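Local atomic coordinates of SusD homolog (Bacteroides thetaiotaomicron, PDB entry 3SGH), a protein that probably binds glycans at the bacterial cell surface as a SusD-family outer-membrane lipoprotein, working alongside a transporter that imports them. Residues D339-Y344 against W397-D402; S391-K396 against L407-T412; K346-S351 against D361-D366. One frame throughout, in Å; residues are numbered along the deposited sequence. Where two conformers were deposited one is given.

Interaction 1: residues D339-Y344 against W397-D402; sequences DAKTFY and WEDGAD
Trp397 lays its indole against the first turn of helix 340-354, joining the loop that leads into helix 403-417 to the alpha-helical framework of the SusD fold. Its CG lies anti to the backbone N (chi1 -170°), and one indole face meets Lys341, whose CB lies over the five-membered ring in a CH-pi contact, 3.8 Å from its centroid. The lysine continues across the same pyrrole, CG coming within 3.7 Å of Trp397 CD1. The six-membered half meets other side chains: Ala340 CB is 3.9 Å from Trp397 CZ2, while Trp397 CE3 stands over one face of the Tyr344 ring, near its rim, 3.5 Å from Tyr344 CD2. These two aromatic planes are inclined at 50°, and the tyrosine is tethered at its far end by a hydrogen bond from OH to the Ile395 carbonyl. Beyond the indole, a type I beta turn from Glu398 to Ala401 swings Asp399 back, so that its OD1 lies in the indole plane and takes a weak, bent hydrogen bond from Trp397 NE1 (3.1 Å). The segment ends at Asp402, the N-cap of helix 403-417, whose OD1 accepts from Lys405 N.

Interaction 2: residues S391-K396 against L407-T412; sequences SSITIK and LERVLT
Thr394 O receives two N-H groups of Arg409: NE at 2.9 Å in a sound hydrogen bond (N-H...O 155°), and NH2 in a longer, weak one. The NE nitrogen stands above the carbonyl plane, although the oxygen itself lies close to the plane of the guanidinium. Arg409 NH2 also bonds to Thr394 OG1 at 3.0 Å, so the arginine holds this one residue side-on through both its backbone and its hydroxyl. A bend at chi3 (-74°) turns NE toward Thr394 O. The guanidinium is sandwiched: Ile393 CD1 lies over one face, 3.8 Å from Arg409 NH2, and Lys396 O over the opposite face. An alanine in place of Arg409 would probably leave Thr394 O and OG1 without these donors and open a gap beneath Ile393 CD1.

Ile393 wedges between the two polar sites. Its CG1 packs on the helix backbone at Arg409, its CB meets Glu408 CD at 4.0 Å, and its CG2 reaches Thr412. On the other side, Ser391 OG donates to Glu408 OE2 (2.6 Å) from above the carboxylate plane. The same oxygen forms a salt bridge with Arg436, and OE1 accepts from a water that in turn takes the Ser392 N-H, so both oxygens of this buried carboxylate are satisfied. The arrangement ties an irregular loop onto the face of the helix that follows it, part of the alpha-alpha superhelix of this SusD-like fold.

Interaction 3: residues K346-S351 against D361-D366; sequences KGVRLS and DDYLAD
The Arg349 guanidinium has Leu364 CD1 over one face, offset toward the rim and 3.8 Å from Arg349 NH2, and Asp361 OD1 at its edge, near the plane. The carboxylate is turned almost square to it, the two planes 83° apart, and a single oxygen, OD1, faces both NH1 and NH2. This is therefore a salt bridge in which two nitrogens converge on one atom, rather than a paired two-oxygen fork. The Arg349 NH1 to Asp361 OD1 separation of 2.4 Å is doubtfully short, and the Arg349 NH2 to Asp361 OD1 bond, at 2.8 Å, is weak in angle. Arg349 reaches across with CG beside its backbone N (chi1 -70°) and a chain extended from CG to NE.

The other flat group, the Tyr363 ring, is met obliquely by Val348 CG1, 4.0 Å from Tyr363 CD2; its hydroxyl is hydrogen-bonded to Gln413 of helix 403-417, and its ring also meets that of Phe352. Leu364 divides its two methyls between the neighbours. While CD1 covers the arginine, CD2 slides in beside Val348, 3.9 Å from its CB and touching both of its methyls. The contact joins helix 340-354 to the short helix 360-364 that comes next in the chain. Its chemistry is graded from inside to outside: a buried seam of valine, leucine and tyrosine, bordered by an exposed ion pair whose strength solvent would probably temper, and whose guanidinium is covered on one face by a leucine methyl.

The three contacts form one continuous patch, with interaction 1 centred about 10 Å from interaction 2 and interaction 3 about 13 Å from each of them. Interactions 1 and 3 share helix 340-354, and the Tyr344 ring of the first touches Leu364 of the third, CE2 to CD2 4.2 Å. Interactions 1 and 2 meet by packing, Tyr344 OH lying 3.3 Å from Arg409 CG and Trp397 CZ3 lying 3.6 Å from Val410 CG2. Between interactions 2 and 3, Lys396 N lies 3.0 Å from Asp366 O, a probable backbone hydrogen bond. The 391-402 loop thus bridges helices 340-354, 360-364 and 403-417.

Interaction 1: residues D339-Y344 against W397-D402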
ATOM      1  N   ASP A 339       8.400 -23.358  -3.959  1.00 20.71           N
ATOM      2  CA  ASP A 339       9.439 -22.625  -4.648  1.00 20.80           C
ATOM      3  C   ASP A 339       8.882 -21.355  -5.288  1.00 20.58           C
ATOM      4  O   ASP A 339       7.657 -21.131  -5.342  1.00 18.62           O
ATOM      5  CB  ASP A 339      10.220 -23.490  -5.679  1.00 22.43           C
ATOM      6  CG  ASP A 339       9.345 -24.029  -6.845  1.00 24.99           C
ATOM      7  OD1 ASP A 339       8.322 -23.437  -7.196  1.00 23.81           O
ATOM      8  OD2 ASP A 339       9.740 -25.063  -7.453  1.00 28.57           O
ATOM      9  N   ALA A 340       9.805 -20.503  -5.721  1.00 19.21           N
ATOM     10  CA  ALA A 340       9.431 -19.185  -6.280  1.00 19.23           C
ATOM     11  C   ALA A 340       8.483 -19.284  -7.470  1.00 18.49           C
ATOM     12  O   ALA A 340       7.488 -18.569  -7.529  1.00 19.07           O
ATOM     13  CB  ALA A 340      10.659 -18.387  -6.668  1.00 18.27           C
ATOM     14  N   LYS A 341       8.804 -20.150  -8.429  1.00 19.07           N
ATOM     15  CA  LYS A 341       7.952 -20.330  -9.594  1.00 19.11           C
ATOM     16  C   LYS A 341       6.522 -20.675  -9.186  1.00 18.85           C
ATOM     17  O   LYS A 341       5.576 -20.128  -9.745  1.00 19.03           O
ATOM     18  CB  LYS A 341       8.497 -21.420 -10.552  1.00 19.48           C
ATOM     19  CG  LYS A 341       7.607 -21.616 -11.791  1.00 20.62           C
ATOM     20  CD  LYS A 341       8.170 -22.701 -12.755  1.00 24.78           C
ATOM     21  CE  LYS A 341       7.229 -22.867 -13.991  1.00 27.91           C
ATOM     22  NZ  LYS A 341       7.635 -24.018 -14.866  1.00 28.89           N
ATOM     23  N   THR A 342       6.369 -21.604  -8.253  1.00 19.51           N
ATOM     24  CA  THR A 342       5.062 -22.085  -7.864  1.00 18.83           C
ATOM     25  C   THR A 342       4.247 -20.929  -7.279  1.00 17.46           C
ATOM     26  O   THR A 342       3.095 -20.687  -7.682  1.00 18.69           O
ATOM     27  CB  THR A 342       5.177 -23.243  -6.804  1.00 18.66           C
ATOM     28  OG1 THR A 342       5.867 -24.366  -7.400  1.00 19.75           O
ATOM     29  CG2 THR A 342       3.742 -23.645  -6.311  1.00 20.33           C
ATOM     30  N   PHE A 343       4.869 -20.147  -6.417  1.00 16.79           N
ATOM     31  CA  PHE A 343       4.171 -19.021  -5.811  1.00 16.11           C
ATOM     32  C   PHE A 343       3.906 -17.872  -6.789  1.00 15.63           C
ATOM     33  O   PHE A 343       2.827 -17.258  -6.741  1.00 15.59           O
ATOM     34  CB  PHE A 343       4.869 -18.534  -4.540  1.00 14.37           C
ATOM     35  CG  PHE A 343       4.741 -19.482  -3.375  1.00 15.70           C
ATOM     36  CD1 PHE A 343       3.495 -19.860  -2.894  1.00 18.49           C
ATOM     37  CD2 PHE A 343       5.879 -19.973  -2.730  1.00 16.79           C
ATOM     38  CE1 PHE A 343       3.381 -20.735  -1.806  1.00 19.56           C
ATOM     39  CE2 PHE A 343       5.764 -20.823  -1.632  1.00 18.68           C
ATOM     40  CZ  PHE A 343       4.506 -21.209  -1.185  1.00 18.27           C
ATOM     41  N   TYR A 344       4.859 -17.622  -7.695  1.00 15.45           N
ATOM     42  CA  TYR A 344       4.653 -16.630  -8.760  1.00 16.33           C
ATOM     43  C   TYR A 344       3.423 -16.948  -9.607  1.00 16.84           C
ATOM     44  O   TYR A 344       2.523 -16.089  -9.782  1.00 16.98           O
ATOM     45  CB  TYR A 344       5.907 -16.547  -9.612  1.00 17.05           C
ATOM     46  CG  TYR A 344       5.817 -15.654 -10.813  1.00 16.46           C
ATOM     47  CD1 TYR A 344       5.930 -14.274 -10.685  1.00 15.58           C
ATOM     48  CD2 TYR A 344       5.684 -16.195 -12.099  1.00 16.61           C
ATOM     49  CE1 TYR A 344       5.905 -13.459 -11.781  1.00 16.35           C
ATOM     50  CE2 TYR A 344       5.647 -15.365 -13.217  1.00 19.19           C
ATOM     51  CZ  TYR A 344       5.757 -14.005 -13.051  1.00 18.48           C
ATOM     52  OH  TYR A 344       5.726 -13.166 -14.151  1.00 19.73           O
ATOM     53  N   TRP A 397       7.902 -17.217 -16.433  1.00 19.82           N
ATOM     54  CA  TRP A 397       8.948 -17.570 -15.493  1.00 21.29           C
ATOM     55  C   TRP A 397      10.117 -18.248 -16.209  1.00 23.48           C
ATOM     56  O   TRP A 397       9.913 -19.120 -17.060  1.00 23.23           O
ATOM     57  CB  TRP A 397       8.442 -18.490 -14.402  1.00 20.51           C
ATOM     58  CG  TRP A 397       9.471 -18.641 -13.340  1.00 20.54           C
ATOM     59  CD1 TRP A 397      10.383 -19.646 -13.210  1.00 22.37           C
ATOM     60  CD2 TRP A 397       9.743 -17.714 -12.292  1.00 20.91           C
ATOM     61  NE1 TRP A 397      11.190 -19.405 -12.130  1.00 22.38           N
ATOM     62  CE2 TRP A 397      10.811 -18.222 -11.551  1.00 21.77           C
ATOM     63  CE3 TRP A 397       9.168 -16.506 -11.895  1.00 21.89           C
ATOM     64  CZ2 TRP A 397      11.322 -17.561 -10.458  1.00 20.29           C
ATOM     65  CZ3 TRP A 397       9.674 -15.863 -10.815  1.00 23.28           C
ATOM     66  CH2 TRP A 397      10.737 -16.380 -10.107  1.00 22.84           C
ATOM     67  N   GLU A 398      11.315 -17.794 -15.862  1.00 24.80           N
ATOM     68  CA  GLU A 398      12.553 -18.323 -16.408  0.50 26.60           C
ATOM     69  C   GLU A 398      13.434 -18.832 -15.267  1.00 27.39           C
ATOM     70  O   GLU A 398      13.954 -18.041 -14.495  1.00 25.84           O
ATOM     71  CB  GLU A 398      13.263 -17.224 -17.186  0.50 26.90           C
ATOM     72  CG  GLU A 398      12.382 -16.560 -18.247  0.50 28.45           C
ATOM     73  CD  GLU A 398      13.146 -15.658 -19.182  0.50 29.70           C
ATOM     74  OE1 GLU A 398      13.878 -14.779 -18.675  0.50 32.90           O
ATOM     75  OE2 GLU A 398      12.983 -15.812 -20.418  0.50 28.66           O
ATOM     76  N   ASP A 399      13.606 -20.152 -15.168  1.00 29.98           N
ATOM     77  CA  ASP A 399      14.365 -20.771 -14.079  1.00 32.20           C
ATOM     78  C   ASP A 399      15.847 -20.347 -14.084  1.00 32.08           C
ATOM     79  O   ASP A 399      16.497 -20.299 -13.046  1.00 32.14           O
ATOM     80  CB  ASP A 399      14.272 -22.309 -14.160  1.00 34.07           C
ATOM     81  CG  ASP A 399      13.010 -22.892 -13.459  1.00 39.04           C
ATOM     82  OD1 ASP A 399      12.345 -22.210 -12.624  1.00 43.15           O
ATOM     83  OD2 ASP A 399      12.702 -24.088 -13.721  1.00 45.73           O
ATOM     84  N   GLY A 400      16.344 -20.002 -15.256  1.00 32.13           N
ATOM     85  CA  GLY A 400      17.739 -19.622 -15.442  1.00 32.38           C
ATOM     86  C   GLY A 400      18.019 -18.131 -15.359  1.00 31.51           C
ATOM     87  O   GLY A 400      19.174 -17.740 -15.433  1.00 31.79           O
ATOM     88  N   ALA A 401      16.993 -17.287 -15.168  1.00 28.85           N
ATOM     89  CA  ALA A 401      17.239 -15.842 -15.061  1.00 28.67           C
ATOM     90  C   ALA A 401      18.136 -15.530 -13.879  1.00 27.32           C
ATOM     91  O   ALA A 401      18.133 -16.261 -12.926  1.00 26.94           O
ATOM     92  CB  ALA A 401      15.916 -15.052 -14.927  1.00 27.09           C
ATOM     93  N   ASP A 402      18.871 -14.421 -13.931  1.00 27.99           N
ATOM     94  CA  ASP A 402      19.647 -14.014 -12.786  1.00 28.69           C
ATOM     95  C   ASP A 402      18.728 -13.511 -11.632  1.00 27.48           C
ATOM     96  O   ASP A 402      17.512 -13.286 -11.834  1.00 25.42           O
ATOM     97  CB  ASP A 402      20.756 -13.020 -13.160  1.00 30.20           C
ATOM     98  CG  ASP A 402      20.247 -11.732 -13.699  1.00 33.80           C
ATOM     99  OD1 ASP A 402      19.338 -11.138 -13.047  1.00 38.46           O
ATOM    100  OD2 ASP A 402      20.792 -11.291 -14.754  1.00 42.05           O
TER

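Interaction 2: residues S391-K396 against L407-T412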
ATOM      1  N   SER A 391      11.868  -0.774 -17.481  1.00 17.67           N
ATOM      2  CA  SER A 391      11.797  -2.229 -17.353  1.00 17.97           C
ATOM      3  C   SER A 391      11.671  -2.972 -18.679  1.00 18.73           C
ATOM      4  O   SER A 391      10.948  -2.540 -19.592  1.00 18.66           O
ATOM      5  CB  SER A 391      10.610  -2.604 -16.464  1.00 17.49           C
ATOM      6  OG  SER A 391      10.588  -3.982 -16.164  1.00 17.69           O
ATOM      7  N   SER A 392      12.342  -4.119 -18.778  1.00 19.35           N
ATOM      8  CA  SER A 392      12.214  -4.982 -19.936  0.70 19.56           C
ATOM      9  C   SER A 392      11.726  -6.358 -19.527  1.00 19.57           C
ATOM     10  O   SER A 392      11.802  -7.319 -20.338  1.00 19.39           O
ATOM     11  CB  SER A 392      13.569  -5.084 -20.625  0.70 19.94           C
ATOM     12  OG  SER A 392      14.610  -5.381 -19.696  0.70 24.27           O
ATOM     13  N   ILE A 393      11.221  -6.456 -18.289  1.00 18.21           N
ATOM     14  CA  ILE A 393      10.900  -7.754 -17.694  1.00 17.93           C
ATOM     15  C   ILE A 393       9.693  -8.398 -18.372  1.00 18.85           C
ATOM     16  O   ILE A 393       8.642  -7.779 -18.551  1.00 18.04           O
ATOM     17  CB  ILE A 393      10.766  -7.662 -16.131  1.00 18.64           C
ATOM     18  CG1 ILE A 393      11.091  -8.987 -15.438  1.00 17.61           C
ATOM     19  CG2 ILE A 393       9.400  -7.127 -15.709  1.00 18.31           C
ATOM     20  CD1 ILE A 393      12.614  -9.444 -15.552  1.00 21.68           C
ATOM     21  N   THR A 394       9.841  -9.664 -18.748  1.00 18.32           N
ATOM     22  CA  THR A 394       8.788 -10.406 -19.395  1.00 18.76           C
ATOM     23  C   THR A 394       8.021 -11.234 -18.377  1.00 18.65           C
ATOM     24  O   THR A 394       8.448 -11.384 -17.242  1.00 18.50           O
ATOM     25  CB  THR A 394       9.393 -11.337 -20.495  1.00 18.69           C
ATOM     26  OG1 THR A 394      10.374 -12.196 -19.901  1.00 20.82           O
ATOM     27  CG2 THR A 394      10.030 -10.498 -21.605  1.00 22.02           C
ATOM     28  N   ILE A 395       6.890 -11.799 -18.787  1.00 19.04           N
ATOM     29  CA  ILE A 395       5.997 -12.483 -17.856  1.00 17.90           C
ATOM     30  C   ILE A 395       6.369 -13.916 -17.517  1.00 19.33           C
ATOM     31  O   ILE A 395       6.423 -14.297 -16.338  1.00 18.45           O
ATOM     32  CB  ILE A 395       4.561 -12.505 -18.417  1.00 18.79           C
ATOM     33  CG1 ILE A 395       4.033 -11.064 -18.680  1.00 19.50           C
ATOM     34  CG2 ILE A 395       3.592 -13.314 -17.463  1.00 18.37           C
ATOM     35  CD1 ILE A 395       2.965 -11.014 -19.767  1.00 18.95           C
ATOM     36  N   LYS A 396       6.627 -14.725 -18.552  1.00 19.67           N
ATOM     37  CA  LYS A 396       6.914 -16.154 -18.347  0.50 20.53           C
ATOM     38  C   LYS A 396       8.088 -16.349 -17.410  1.00 19.82           C
ATOM     39  O   LYS A 396       9.143 -15.730 -17.581  1.00 19.71           O
ATOM     40  CB  LYS A 396       7.226 -16.862 -19.674  0.50 21.02           C
ATOM     41  CG  LYS A 396       7.480 -18.386 -19.577  0.50 23.55           C
ATOM     42  CD  LYS A 396       8.606 -18.807 -20.527  0.50 26.78           C
ATOM     43  CE  LYS A 396       8.503 -20.266 -20.977  0.50 27.67           C
ATOM     44  NZ  LYS A 396       8.287 -21.244 -19.858  0.50 27.55           N
ATOM     45  N   LEU A 407      13.677 -11.376  -9.189  1.00 17.25           N
ATOM     46  CA  LEU A 407      13.044 -10.481  -8.212  1.00 17.29           C
ATOM     47  C   LEU A 407      12.153  -9.457  -8.898  1.00 17.10           C
ATOM     48  O   LEU A 407      11.009  -9.224  -8.453  1.00 16.68           O
ATOM     49  CB  LEU A 407      14.108  -9.815  -7.368  1.00 17.52           C
ATOM     50  CG  LEU A 407      13.602  -8.957  -6.205  1.00 17.60           C
ATOM     51  CD1 LEU A 407      12.742  -9.758  -5.258  1.00 15.55           C
ATOM     52  CD2 LEU A 407      14.785  -8.251  -5.452  1.00 18.10           C
ATOM     53  N   GLU A 408      12.651  -8.850  -9.980  1.00 18.00           N
ATOM     54  CA  GLU A 408      11.865  -7.838 -10.686  1.00 17.35           C
ATOM     55  C   GLU A 408      10.589  -8.459 -11.262  1.00 16.80           C
ATOM     56  O   GLU A 408       9.521  -7.843 -11.215  1.00 16.09           O
ATOM     57  CB  GLU A 408      12.671  -7.178 -11.793  1.00 18.03           C
ATOM     58  CG  GLU A 408      11.870  -6.075 -12.498  1.00 18.42           C
ATOM     59  CD  GLU A 408      12.608  -5.272 -13.537  1.00 19.53           C
ATOM     60  OE1 GLU A 408      13.767  -5.606 -13.897  1.00 18.56           O
ATOM     61  OE2 GLU A 408      11.990  -4.248 -13.981  1.00 17.75           O
ATOM     62  N   ARG A 409      10.702  -9.684 -11.747  1.00 16.42           N
ATOM     63  CA  ARG A 409       9.555 -10.404 -12.257  1.00 17.08           C
ATOM     64  C   ARG A 409       8.492 -10.612 -11.174  1.00 16.05           C
ATOM     65  O   ARG A 409       7.312 -10.263 -11.368  1.00 15.89           O
ATOM     66  CB  ARG A 409      10.000 -11.753 -12.823  1.00 16.86           C
ATOM     67  CG  ARG A 409       8.875 -12.558 -13.419  1.00 19.44           C
ATOM     68  CD  ARG A 409       9.391 -13.693 -14.294  1.00 21.17           C
ATOM     69  NE  ARG A 409       9.908 -13.175 -15.557  1.00 20.95           N
ATOM     70  CZ  ARG A 409      11.172 -13.174 -15.980  1.00 22.77           C
ATOM     71  NH1 ARG A 409      12.161 -13.734 -15.283  1.00 23.49           N
ATOM     72  NH2 ARG A 409      11.441 -12.638 -17.161  1.00 23.43           N
ATOM     73  N   VAL A 410       8.916 -11.164 -10.031  1.00 15.78           N
ATOM     74  CA  VAL A 410       8.004 -11.328  -8.897  1.00 15.39           C
ATOM     75  C   VAL A 410       7.331  -9.995  -8.481  1.00 14.69           C
ATOM     76  O   VAL A 410       6.114  -9.893  -8.352  1.00 14.91           O
ATOM     77  CB  VAL A 410       8.717 -12.023  -7.734  1.00 15.73           C
ATOM     78  CG1 VAL A 410       7.949 -11.934  -6.414  1.00 16.06           C
ATOM     79  CG2 VAL A 410       9.036 -13.500  -8.116  1.00 14.76           C
ATOM     80  N   LEU A 411       8.143  -8.974  -8.204  1.00 14.38           N
ATOM     81  CA  LEU A 411       7.615  -7.716  -7.716  1.00 14.37           C
ATOM     82  C   LEU A 411       6.811  -6.913  -8.731  1.00 15.27           C
ATOM     83  O   LEU A 411       5.873  -6.195  -8.350  1.00 16.06           O
ATOM     84  CB  LEU A 411       8.742  -6.864  -7.124  1.00 14.31           C
ATOM     85  CG  LEU A 411       9.387  -7.546  -5.943  1.00 17.38           C
ATOM     86  CD1 LEU A 411      10.441  -6.608  -5.344  1.00 14.05           C
ATOM     87  CD2 LEU A 411       8.343  -7.943  -4.912  1.00 15.19           C
ATOM     88  N   THR A 412       7.118  -7.041 -10.011  1.00 15.54           N
ATOM     89  CA  THR A 412       6.277  -6.417 -11.051  1.00 14.70           C
ATOM     90  C   THR A 412       4.868  -7.033 -11.112  1.00 15.14           C
ATOM     91  O   THR A 412       3.858  -6.295 -11.142  1.00 14.87           O
ATOM     92  CB  THR A 412       6.974  -6.446 -12.430  1.00 15.09           C
ATOM     93  OG1 THR A 412       8.229  -5.767 -12.314  1.00 15.06           O
ATOM     94  CG2 THR A 412       6.116  -5.729 -13.513  1.00 15.29           C
TER
HETATM   95  O   HOH W   1      14.089  -5.212 -16.644  1.00 20.98           O

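Interaction 3: residues K346-S351 against D361-D366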
ATOM      1  N   LYS A 346       1.026 -18.985  -8.927  1.00 18.56           N
ATOM      2  CA  LYS A 346      -0.158 -18.996  -8.054  1.00 17.98           C
ATOM      3  C   LYS A 346      -0.685 -17.576  -7.897  1.00 17.02           C
ATOM      4  O   LYS A 346      -1.901 -17.328  -8.013  1.00 16.66           O
ATOM      5  CB  LYS A 346       0.188 -19.618  -6.677  1.00 19.34           C
ATOM      6  CG  LYS A 346      -0.982 -19.739  -5.760  1.00 20.05           C
ATOM      7  CD  LYS A 346      -0.547 -20.158  -4.337  1.00 24.51           C
ATOM      8  CE  LYS A 346      -1.669 -19.892  -3.355  1.00 28.55           C
ATOM      9  NZ  LYS A 346      -2.772 -20.864  -3.478  1.00 29.09           N
ATOM     10  N   GLY A 347       0.218 -16.642  -7.636  1.00 16.10           N
ATOM     11  CA  GLY A 347      -0.122 -15.233  -7.462  1.00 15.26           C
ATOM     12  C   GLY A 347      -0.808 -14.639  -8.684  1.00 15.75           C
ATOM     13  O   GLY A 347      -1.827 -13.927  -8.562  1.00 15.31           O
ATOM     14  N   VAL A 348      -0.244 -14.909  -9.857  1.00 15.04           N
ATOM     15  CA  VAL A 348      -0.804 -14.377 -11.110  1.00 15.20           C
ATOM     16  C   VAL A 348      -2.196 -14.969 -11.313  1.00 15.84           C
ATOM     17  O   VAL A 348      -3.145 -14.246 -11.612  1.00 13.52           O
ATOM     18  CB  VAL A 348       0.082 -14.692 -12.316  1.00 14.39           C
ATOM     19  CG1 VAL A 348      -0.557 -14.151 -13.593  1.00 15.09           C
ATOM     20  CG2 VAL A 348       1.472 -14.059 -12.110  1.00 15.93           C
ATOM     21  N   ARG A 349      -2.345 -16.282 -11.082  1.00 15.78           N
ATOM     22  CA  ARG A 349      -3.665 -16.914 -11.275  1.00 16.98           C
ATOM     23  C   ARG A 349      -4.704 -16.409 -10.248  1.00 15.37           C
ATOM     24  O   ARG A 349      -5.864 -16.183 -10.593  1.00 16.69           O
ATOM     25  CB  ARG A 349      -3.566 -18.431 -11.217  1.00 15.94           C
ATOM     26  CG  ARG A 349      -2.843 -19.042 -12.414  1.00 20.49           C
ATOM     27  CD  ARG A 349      -2.802 -20.565 -12.295  1.00 22.71           C
ATOM     28  NE  ARG A 349      -1.865 -21.077 -13.282  1.00 25.46           N
ATOM     29  CZ  ARG A 349      -2.164 -21.250 -14.554  1.00 29.72           C
ATOM     30  NH1 ARG A 349      -3.393 -21.006 -14.988  1.00 33.01           N
ATOM     31  NH2 ARG A 349      -1.236 -21.696 -15.394  1.00 32.08           N
ATOM     32  N   LEU A 350      -4.280 -16.172  -9.008  1.00 16.07           N
ATOM     33  CA  LEU A 350      -5.171 -15.601  -7.991  1.00 15.41           C
ATOM     34  C   LEU A 350      -5.640 -14.203  -8.361  1.00 16.37           C
ATOM     35  O   LEU A 350      -6.760 -13.813  -8.084  1.00 16.90           O
ATOM     36  CB  LEU A 350      -4.480 -15.527  -6.615  1.00 16.31           C
ATOM     37  CG  LEU A 350      -4.434 -16.857  -5.872  1.00 17.34           C
ATOM     38  CD1 LEU A 350      -3.627 -16.581  -4.635  1.00 16.29           C
ATOM     39  CD2 LEU A 350      -5.852 -17.339  -5.552  1.00 17.14           C
ATOM     40  N   SER A 351      -4.744 -13.427  -8.951  1.00 15.71           N
ATOM     41  CA  SER A 351      -5.041 -12.046  -9.328  1.00 15.31           C
ATOM     42  C   SER A 351      -6.080 -12.022 -10.426  1.00 16.01           C
ATOM     43  O   SER A 351      -7.040 -11.242 -10.381  1.00 16.19           O
ATOM     44  CB  SER A 351      -3.749 -11.408  -9.842  1.00 15.67           C
ATOM     45  OG  SER A 351      -3.995 -10.109 -10.318  1.00 14.44           O
ATOM     46  N   ASP A 361      -3.336 -18.748 -18.295  1.00 25.90           N
ATOM     47  CA  ASP A 361      -2.450 -19.773 -18.869  1.00 27.33           C
ATOM     48  C   ASP A 361      -1.626 -19.181 -19.978  1.00 26.86           C
ATOM     49  O   ASP A 361      -0.403 -19.269 -19.988  1.00 26.16           O
ATOM     50  CB  ASP A 361      -3.257 -20.942 -19.477  1.00 28.97           C
ATOM     51  CG  ASP A 361      -3.581 -22.035 -18.469  1.00 31.36           C
ATOM     52  OD1 ASP A 361      -3.315 -21.884 -17.261  1.00 33.49           O
ATOM     53  OD2 ASP A 361      -4.139 -23.065 -18.913  1.00 37.34           O
ATOM     54  N   ASP A 362      -2.306 -18.542 -20.918  1.00 26.90           N
ATOM     55  CA  ASP A 362      -1.627 -18.012 -22.071  1.00 27.43           C
ATOM     56  C   ASP A 362      -0.823 -16.767 -21.689  1.00 24.97           C
ATOM     57  O   ASP A 362       0.271 -16.557 -22.197  1.00 24.39           O
ATOM     58  CB  ASP A 362      -2.618 -17.738 -23.219  1.00 29.50           C
ATOM     59  CG  ASP A 362      -3.143 -19.031 -23.893  1.00 34.11           C
ATOM     60  OD1 ASP A 362      -2.754 -20.187 -23.535  1.00 39.09           O
ATOM     61  OD2 ASP A 362      -3.984 -18.862 -24.804  1.00 41.18           O
ATOM     62  N   TYR A 363      -1.329 -15.976 -20.736  1.00 23.46           N
ATOM     63  CA  TYR A 363      -0.543 -14.872 -20.181  1.00 21.84           C
ATOM     64  C   TYR A 363       0.782 -15.351 -19.593  1.00 21.17           C
ATOM     65  O   TYR A 363       1.837 -14.750 -19.820  1.00 20.77           O
ATOM     66  CB  TYR A 363      -1.365 -14.165 -19.077  1.00 21.02           C
ATOM     67  CG  TYR A 363      -0.785 -12.881 -18.548  1.00 18.87           C
ATOM     68  CD1 TYR A 363      -0.912 -11.692 -19.262  1.00 18.15           C
ATOM     69  CD2 TYR A 363      -0.124 -12.830 -17.328  1.00 19.64           C
ATOM     70  CE1 TYR A 363      -0.370 -10.513 -18.770  1.00 14.87           C
ATOM     71  CE2 TYR A 363       0.380 -11.663 -16.830  1.00 18.60           C
ATOM     72  CZ  TYR A 363       0.274 -10.514 -17.539  1.00 16.14           C
ATOM     73  OH  TYR A 363       0.805  -9.362 -16.981  1.00 18.56           O
ATOM     74  N   LEU A 364       0.739 -16.426 -18.813  1.00 20.52           N
ATOM     75  CA  LEU A 364       1.910 -16.916 -18.128  1.00 20.59           C
ATOM     76  C   LEU A 364       2.904 -17.571 -19.084  1.00 20.76           C
ATOM     77  O   LEU A 364       4.041 -17.888 -18.670  1.00 22.48           O
ATOM     78  CB  LEU A 364       1.510 -17.922 -17.034  1.00 19.82           C
ATOM     79  CG  LEU A 364       0.983 -17.286 -15.733  1.00 20.61           C
ATOM     80  CD1 LEU A 364       0.368 -18.336 -14.786  1.00 20.19           C
ATOM     81  CD2 LEU A 364       2.112 -16.576 -15.030  1.00 20.25           C
ATOM     82  N   ALA A 365       2.454 -17.849 -20.299  1.00 21.98           N
ATOM     83  CA  ALA A 365       3.292 -18.420 -21.358  1.00 22.60           C
ATOM     84  C   ALA A 365       3.939 -17.327 -22.219  1.00 23.70           C
ATOM     85  O   ALA A 365       4.684 -17.648 -23.175  1.00 23.77           O
ATOM     86  CB  ALA A 365       2.461 -19.346 -22.260  1.00 24.42           C
ATOM     87  N   ASP A 366       3.677 -16.062 -21.907  1.00 22.59           N
ATOM     88  CA  ASP A 366       4.188 -14.954 -22.715  1.00 22.29           C
ATOM     89  C   ASP A 366       5.646 -14.651 -22.389  1.00 22.51           C
ATOM     90  O   ASP A 366       5.957 -14.069 -21.354  1.00 21.58           O
ATOM     91  CB  ASP A 366       3.323 -13.704 -22.529  1.00 22.09           C
ATOM     92  CG  ASP A 366       3.719 -12.571 -23.452  1.00 21.27           C
ATOM     93  OD1 ASP A 366       4.902 -12.459 -23.839  1.00 21.89           O
ATOM     94  OD2 ASP A 366       2.840 -11.726 -23.764  1.00 22.42           O
TER